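Local coordinates for protein subclass B3 metallo-beta-lactamase (Sphingobium indicum, PDB 7LUU) that probably hydrolyses beta-lactam antibiotics with a pair of zinc ions, as a subclass B3 metallo-beta-lactamase, at residues L59-V64 / R106-D111. Sequence-based numbering, arbitrary orientation.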
loop_
_atom_site.group_PDB
_atom_site.type_symbol
_atom_site.label_atom_id
_atom_site.label_comp_id
_atom_site.label_asym_id
_atom_site.label_seq_id
_atom_site.Cartn_x
_atom_site.Cartn_y
_atom_site.Cartn_z
ATOM N N LEU A 59 3.885 12.299 12.155
ATOM C CA LEU A 59 4.778 13.137 11.343
ATOM C C LEU A 59 3.957 14.266 10.747
ATOM O O LEU A 59 2.806 14.049 10.352
ATOM C CB LEU A 59 5.411 12.324 10.208
ATOM C CG LEU A 59 6.407 11.223 10.630
ATOM C CD1 LEU A 59 6.851 10.453 9.375
ATOM C CD2 LEU A 59 7.662 11.826 11.393
ATOM N N PRO A 60 4.518 15.458 10.585
ATOM C CA PRO A 60 3.786 16.465 9.877
ATOM C C PRO A 60 3.546 16.029 8.443
ATOM O O PRO A 60 4.445 15.475 7.786
ATOM C CB PRO A 60 4.723 17.689 9.914
ATOM C CG PRO A 60 6.153 17.065 9.968
ATOM C CD PRO A 60 5.929 15.845 10.887
ATOM N N PRO A 61 2.378 16.285 7.899
ATOM C CA PRO A 61 2.179 16.004 6.467
ATOM C C PRO A 61 3.064 16.901 5.619
ATOM O O PRO A 61 3.401 18.047 5.991
ATOM C CB PRO A 61 0.673 16.269 6.245
ATOM C CG PRO A 61 0.303 17.212 7.400
ATOM C CD PRO A 61 1.200 16.880 8.552
ATOM N N GLU A 62 3.538 16.335 4.505
ATOM C CA GLU A 62 4.573 17.008 3.695
ATOM C C GLU A 62 4.262 16.790 2.225
ATOM O O GLU A 62 3.747 15.726 1.846
ATOM C CB GLU A 62 5.991 16.465 3.990
ATOM C CG GLU A 62 6.484 16.835 5.384
ATOM C CD GLU A 62 7.878 16.338 5.724
ATOM O OE1 GLU A 62 8.103 15.129 5.763
ATOM O OE2 GLU A 62 8.747 17.206 6.005
ATOM N N ARG A 63 4.577 17.803 1.410
ATOM C CA ARG A 63 4.538 17.668 -0.054
ATOM C C ARG A 63 5.734 16.835 -0.489
ATOM O O ARG A 63 6.857 17.031 0.013
ATOM C CB ARG A 63 4.589 19.043 -0.751
ATOM C CG ARG A 63 4.584 18.950 -2.294
ATOM C CD ARG A 63 5.073 20.314 -2.924
ATOM N NE ARG A 63 4.361 21.414 -2.307
ATOM C CZ ARG A 63 3.102 21.718 -2.558
ATOM N NH1 ARG A 63 2.414 21.019 -3.441
ATOM N NH2 ARG A 63 2.518 22.742 -1.931
ATOM N N VAL A 64 5.494 15.860 -1.365
ATOM C CA VAL A 64 6.552 15.063 -1.965
ATOM C C VAL A 64 7.101 15.817 -3.158
ATOM O O VAL A 64 8.284 16.167 -3.214
ATOM C CB VAL A 64 6.015 13.687 -2.393
ATOM C CG1 VAL A 64 7.075 12.812 -3.082
ATOM C CG2 VAL A 64 5.580 12.864 -1.140
ATOM N N ARG A 106 -6.519 17.738 6.301
ATOM C CA ARG A 106 -6.938 19.098 6.627
ATOM C C ARG A 106 -5.768 20.019 6.935
ATOM O O ARG A 106 -5.815 21.232 6.618
ATOM C CB ARG A 106 -7.907 19.030 7.812
ATOM C CG ARG A 106 -9.283 18.515 7.392
ATOM C CD ARG A 106 -10.228 18.622 8.622
ATOM N NE ARG A 106 -11.511 18.078 8.250
ATOM C CZ ARG A 106 -11.930 16.879 8.641
ATOM N NH1 ARG A 106 -13.109 16.430 8.218
ATOM N NH2 ARG A 106 -11.173 16.156 9.470
ATOM N N LYS A 107 -4.710 19.497 7.582
ATOM C CA LYS A 107 -3.564 20.350 7.902
ATOM C C LYS A 107 -2.906 20.888 6.649
ATOM O O LYS A 107 -2.350 21.993 6.660
ATOM C CB LYS A 107 -2.537 19.562 8.694
ATOM C CG LYS A 107 -2.919 19.230 10.088
ATOM C CD LYS A 107 -1.853 18.314 10.731
ATOM C CE LYS A 107 -2.186 18.168 12.236
ATOM N NZ LYS A 107 -1.152 17.374 12.914
ATOM N N LEU A 108 -2.966 20.130 5.555
ATOM C CA LEU A 108 -2.448 20.559 4.258
ATOM C C LEU A 108 -3.373 21.540 3.548
ATOM O O LEU A 108 -3.017 21.989 2.449
ATOM C CB LEU A 108 -2.223 19.350 3.349
ATOM C CG LEU A 108 -1.108 18.378 3.804
ATOM C CD1 LEU A 108 -1.069 17.176 2.801
ATOM C CD2 LEU A 108 0.241 19.120 3.737
ATOM N N GLY A 109 -4.562 21.805 4.092
ATOM C CA GLY A 109 -5.503 22.729 3.511
ATOM C C GLY A 109 -6.542 22.109 2.629
ATOM O O GLY A 109 -7.239 22.835 1.915
ATOM N N PHE A 110 -6.700 20.787 2.673
ATOM C CA PHE A 110 -7.642 20.102 1.798
ATOM C C PHE A 110 -8.893 19.681 2.578
ATOM O O PHE A 110 -8.864 19.506 3.811
ATOM C CB PHE A 110 -6.973 18.851 1.196
ATOM C CG PHE A 110 -5.851 19.158 0.212
ATOM C CD1 PHE A 110 -6.144 19.653 -1.028
ATOM C CD2 PHE A 110 -4.552 18.838 0.526
ATOM C CE1 PHE A 110 -5.156 19.925 -1.956
ATOM C CE2 PHE A 110 -3.516 19.124 -0.400
ATOM C CZ PHE A 110 -3.817 19.662 -1.611
ATOM N N ASP A 111 -9.996 19.498 1.828
ATOM C CA ASP A 111 -11.256 19.004 2.375
ATOM C C ASP A 111 -11.336 17.522 2.064
ATOM O O ASP A 111 -11.396 17.160 0.875
ATOM C CB ASP A 111 -12.426 19.754 1.740
ATOM C CG ASP A 111 -13.754 19.427 2.375
ATOM O OD1 ASP A 111 -13.882 18.393 3.066
ATOM O OD2 ASP A 111 -14.715 20.236 2.145
HETATM O O HOH W 1 0.737 14.804 12.099
#
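At the Schellman motif that follows helix 98-107, Lys107 and Leu108 pack on Pro61, the residue just ahead of edge strand 62-65. The proline ring suits this place: it is compact and apolar, and has no N-H in need of an acceptor. Its CB lies 3.7 Å from Leu108 CG, and both methyls of the leucine fork close round the same carbon, CD2 at 3.8 Å and CD1 at 4.0 Å. With CG beside its own backbone N (chi1 -66°), Leu108 brings its branched end up to the proline, the two side chains sliding past each other in opposite directions; it also touches Tyr69 and Val71. In the αβ/βα metallo-beta-lactamase fold, the contact joins the lead-in to an edge strand to the end of a helix, away from the zinc sites. Pro61 CG and CD meet Lys107, whose aliphatic chain crosses the ring at about a right angle, CB 3.9 Å from Pro61 CG. Extended beyond CG, the lysine reaches a water that accepts a weak bond from NZ and lies 2.8 Å from Leu59 O, to which it can donate. Gly109 fits the helix end: at this positive phi (95°) a CB would crowd the carbonyl O of Leu108, which glycine avoids.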